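Local coordinates for nidogen (Mus musculus, PDB 1NPE), which is a basement membrane protein whose YWTD beta-propeller domain probably binds laminin, linking it to other matrix components, at residues 96-102 with 121-127. Numbering follows the deposited sequence.
Sequences TDSQLDR and LVNPRGI. With CD (cadmium ion), chain C.
Ser98 and Asp101 meet Val122 around a cadmium ion, a metal-bridged contact between neighbouring blades of the six-bladed YWTD beta-propeller: 96-102 spans the turn from strand 92-97 to strand 102-107, and 121-127 leads into the innermost strand of the next blade. The backbone oxygens of Ser98 and Val122 and one carboxylate oxygen, Asp101 OD1 (2.1 Å from the cadmium), hold the ion, and three waters complete six ligands. Asp101 CG lies anti to its own carbonyl carbon (chi1 -64°), which brings OD1 to within 3.2 Å of Val122 O, both drawn in by the metal. Asp97 shapes the turn, its OD1 accepting Gln99 N (an Asx turn) nearly along the C-O axis and Leu100 N (completing an Asx motif) from above the carboxylate plane; Asp101 and Arg102 both face Asp97 in a G1 beta bulge. Farther in, Pro124 CB meets Thr96 CB, and its CG touches Asp97 O (3.6 Å). Thr96 OG1 donates to Arg125 O at 2.8 Å, in the carbonyl plane and on a lone pair, with a C=O...OG1 angle of 120°. A valine in place of Thr96 would probably leave the Arg125 carbonyl without this hydroxyl donor, weakening the link between blades. Thr96 CG2 packs on Ile127 CB (3.8 Å).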
ATOM      1  N   THR A  96       7.330   4.558   2.692  1.00 12.13           N
ATOM      2  CA  THR A  96       6.072   4.851   3.350  1.00 11.63           C
ATOM      3  C   THR A  96       5.631   3.611   4.111  1.00 12.18           C
ATOM      4  O   THR A  96       5.906   2.486   3.698  1.00 13.56           O
ATOM      5  CB  THR A  96       4.973   5.210   2.331  1.00 13.26           C
ATOM      6  OG1 THR A  96       4.825   4.136   1.386  1.00 15.43           O
ATOM      7  CG2 THR A  96       5.335   6.493   1.593  1.00 12.46           C
ATOM      8  N   ASP A  97       4.959   3.828   5.234  1.00 12.43           N
ATOM      9  CA  ASP A  97       4.449   2.751   6.062  1.00 11.56           C
ATOM     10  C   ASP A  97       3.051   3.200   6.453  1.00 12.13           C
ATOM     11  O   ASP A  97       2.891   4.128   7.241  1.00 13.08           O
ATOM     12  CB  ASP A  97       5.327   2.568   7.303  1.00 12.37           C
ATOM     13  CG  ASP A  97       4.923   1.368   8.137  1.00 14.29           C
ATOM     14  OD1 ASP A  97       3.708   1.105   8.291  1.00 13.40           O
ATOM     15  OD2 ASP A  97       5.828   0.688   8.654  1.00 16.67           O
ATOM     16  N   SER A  98       2.045   2.539   5.891  1.00 11.81           N
ATOM     17  CA  SER A  98       0.650   2.879   6.140  1.00 13.80           C
ATOM     18  C   SER A  98       0.030   2.256   7.392  1.00 13.92           C
ATOM     19  O   SER A  98      -1.160   2.447   7.663  1.00 14.86           O
ATOM     20  CB  SER A  98      -0.189   2.526   4.915  1.00 12.87           C
ATOM     21  OG  SER A  98      -0.118   1.136   4.665  1.00 14.82           O
ATOM     22  N   GLN A  99       0.827   1.486   8.128  1.00 15.73           N
ATOM     23  CA  GLN A  99       0.377   0.848   9.366  1.00 18.11           C
ATOM     24  C   GLN A  99       0.910   1.677  10.534  1.00 18.37           C
ATOM     25  O   GLN A  99       0.129   2.168  11.350  1.00 18.57           O
ATOM     26  CB  GLN A  99       0.887  -0.589   9.451  1.00 20.22           C
ATOM     27  CG  GLN A  99       0.317  -1.398  10.605  1.00 25.05           C
ATOM     28  CD  GLN A  99       0.786  -2.845  10.577  1.00 29.05           C
ATOM     29  OE1 GLN A  99       0.512  -3.581   9.624  1.00 30.56           O
ATOM     30  NE2 GLN A  99       1.513  -3.254  11.616  1.00 29.54           N
ATOM     31  N   LEU A 100       2.233   1.843  10.596  1.00 17.09           N
ATOM     32  CA  LEU A 100       2.880   2.643  11.641  1.00 17.96           C
ATOM     33  C   LEU A 100       2.726   4.144  11.368  1.00 18.01           C
ATOM     34  O   LEU A 100       3.141   4.978  12.170  1.00 19.05           O
ATOM     35  CB  LEU A 100       4.363   2.297  11.748  1.00 17.15           C
ATOM     36  CG  LEU A 100       4.654   0.878  12.226  1.00 18.98           C
ATOM     37  CD1 LEU A 100       6.154   0.699  12.374  1.00 20.72           C
ATOM     38  CD2 LEU A 100       3.952   0.639  13.555  1.00 19.50           C
ATOM     39  N   ASP A 101       2.154   4.461  10.209  1.00 18.09           N
ATOM     40  CA  ASP A 101       1.891   5.828   9.781  1.00 19.33           C
ATOM     41  C   ASP A 101       3.099   6.740   9.743  1.00 19.27           C
ATOM     42  O   ASP A 101       3.155   7.765  10.425  1.00 18.40           O
ATOM     43  CB  ASP A 101       0.760   6.437  10.616  1.00 20.78           C
ATOM     44  CG  ASP A 101      -0.567   5.715  10.407  1.00 22.91           C
ATOM     45  OD1 ASP A 101      -0.713   5.008   9.386  1.00 24.23           O
ATOM     46  OD2 ASP A 101      -1.459   5.839  11.271  1.00 25.81           O
ATOM     47  N   ARG A 102       4.060   6.386   8.905  1.00 19.96           N
ATOM     48  CA  ARG A 102       5.249   7.196   8.804  1.00 20.33           C
ATOM     49  C   ARG A 102       6.054   7.051   7.531  1.00 19.39           C
ATOM     50  O   ARG A 102       5.731   6.247   6.643  1.00 19.14           O
ATOM     51  CB  ARG A 102       6.136   6.982  10.033  1.00 23.88           C
ATOM     52  CG  ARG A 102       6.582   5.566  10.278  1.00 22.59           C
ATOM     53  CD  ARG A 102       7.018   5.417  11.719  1.00 24.01           C
ATOM     54  NE  ARG A 102       8.020   4.373  11.864  1.00 26.92           N
ATOM     55  CZ  ARG A 102       8.177   3.622  12.947  1.00 29.50           C
ATOM     56  NH1 ARG A 102       7.391   3.793  14.001  1.00 29.30           N
ATOM     57  NH2 ARG A 102       9.129   2.698  12.971  1.00 29.08           N
ATOM     58  N   LEU A 121      -0.177  11.425   8.619  1.00 16.41           N
ATOM     59  CA  LEU A 121      -0.086  10.308   7.682  1.00 15.39           C
ATOM     60  C   LEU A 121      -1.067   9.232   8.100  1.00 13.68           C
ATOM     61  O   LEU A 121      -1.042   8.774   9.232  1.00 16.32           O
ATOM     62  CB  LEU A 121       1.326   9.721   7.654  1.00 11.21           C
ATOM     63  CG  LEU A 121       2.451  10.644   7.176  1.00 15.18           C
ATOM     64  CD1 LEU A 121       3.788   9.954   7.368  1.00 10.67           C
ATOM     65  CD2 LEU A 121       2.243  11.036   5.718  1.00 12.18           C
ATOM     66  N   VAL A 122      -1.934   8.841   7.179  1.00 14.49           N
ATOM     67  CA  VAL A 122      -2.935   7.818   7.446  1.00 13.53           C
ATOM     68  C   VAL A 122      -2.738   6.641   6.490  1.00 14.02           C
ATOM     69  O   VAL A 122      -2.669   5.493   6.917  1.00 16.55           O
ATOM     70  CB  VAL A 122      -4.361   8.407   7.313  1.00 12.79           C
ATOM     71  CG1 VAL A 122      -5.433   7.300   7.399  1.00  9.99           C
ATOM     72  CG2 VAL A 122      -4.584   9.445   8.418  1.00 11.97           C
ATOM     73  N   ASN A 123      -2.656   6.935   5.196  1.00 14.22           N
ATOM     74  CA  ASN A 123      -2.446   5.904   4.185  1.00 13.17           C
ATOM     75  C   ASN A 123      -1.385   6.317   3.155  1.00 12.73           C
ATOM     76  O   ASN A 123      -1.654   6.361   1.955  1.00 13.95           O
ATOM     77  CB  ASN A 123      -3.763   5.543   3.480  1.00 12.81           C
ATOM     78  CG  ASN A 123      -4.541   4.433   4.197  1.00 14.83           C
ATOM     79  OD1 ASN A 123      -5.765   4.474   4.282  1.00 15.28           O
ATOM     80  ND2 ASN A 123      -3.830   3.432   4.690  1.00  9.99           N
ATOM     81  N   PRO A 124      -0.168   6.664   3.614  1.00 11.72           N
ATOM     82  CA  PRO A 124       0.852   7.049   2.633  1.00 12.07           C
ATOM     83  C   PRO A 124       1.137   5.822   1.778  1.00 11.83           C
ATOM     84  O   PRO A 124       0.995   4.692   2.244  1.00 12.11           O
ATOM     85  CB  PRO A 124       2.056   7.392   3.512  1.00 10.72           C
ATOM     86  CG  PRO A 124       1.892   6.440   4.667  1.00 11.56           C
ATOM     87  CD  PRO A 124       0.411   6.617   4.967  1.00 11.17           C
ATOM     88  N   ARG A 125       1.522   6.034   0.529  1.00 11.22           N
ATOM     89  CA  ARG A 125       1.803   4.907  -0.340  1.00 11.34           C
ATOM     90  C   ARG A 125       2.884   5.266  -1.343  1.00 11.40           C
ATOM     91  O   ARG A 125       4.042   4.918  -1.142  1.00 11.85           O
ATOM     92  CB  ARG A 125       0.509   4.421  -1.021  1.00  9.99           C
ATOM     93  CG  ARG A 125       0.697   3.351  -2.087  1.00 10.92           C
ATOM     94  CD  ARG A 125      -0.635   2.742  -2.488  1.00  9.99           C
ATOM     95  NE  ARG A 125      -1.073   1.728  -1.537  1.00 10.09           N
ATOM     96  CZ  ARG A 125      -2.306   1.234  -1.464  1.00 12.49           C
ATOM     97  NH1 ARG A 125      -3.265   1.665  -2.280  1.00  9.99           N
ATOM     98  NH2 ARG A 125      -2.554   0.238  -0.625  1.00 11.50           N
ATOM     99  N   GLY A 126       2.518   5.985  -2.400  1.00 11.60           N
ATOM    100  CA  GLY A 126       3.497   6.366  -3.399  1.00 10.85           C
ATOM    101  C   GLY A 126       4.512   7.356  -2.861  1.00 10.76           C
ATOM    102  O   GLY A 126       4.177   8.232  -2.069  1.00 10.70           O
ATOM    103  N   ILE A 127       5.766   7.193  -3.263  1.00 10.92           N
ATOM    104  CA  ILE A 127       6.830   8.100  -2.841  1.00 11.56           C
ATOM    105  C   ILE A 127       7.986   8.087  -3.844  1.00 12.02           C
ATOM    106  O   ILE A 127       8.394   7.033  -4.329  1.00 11.90           O
ATOM    107  CB  ILE A 127       7.340   7.791  -1.410  1.00 11.10           C
ATOM    108  CG1 ILE A 127       8.316   8.882  -0.958  1.00 12.15           C
ATOM    109  CG2 ILE A 127       8.029   6.439  -1.361  1.00  9.99           C
ATOM    110  CD1 ILE A 127       8.776   8.738   0.482  1.00 14.39           C
TER
HETATM  111 CD    CD C5001      -2.496   4.094   8.757  1.00 25.29          CD
HETATM  112  O   HOH W   1      -2.615   2.140  10.583  1.00 21.40           O
HETATM  113  O   HOH W   2      -4.129   5.458  10.029  1.00 24.75           O
HETATM  114  O   HOH W   3      -4.195   2.794   7.231  1.00 16.80           O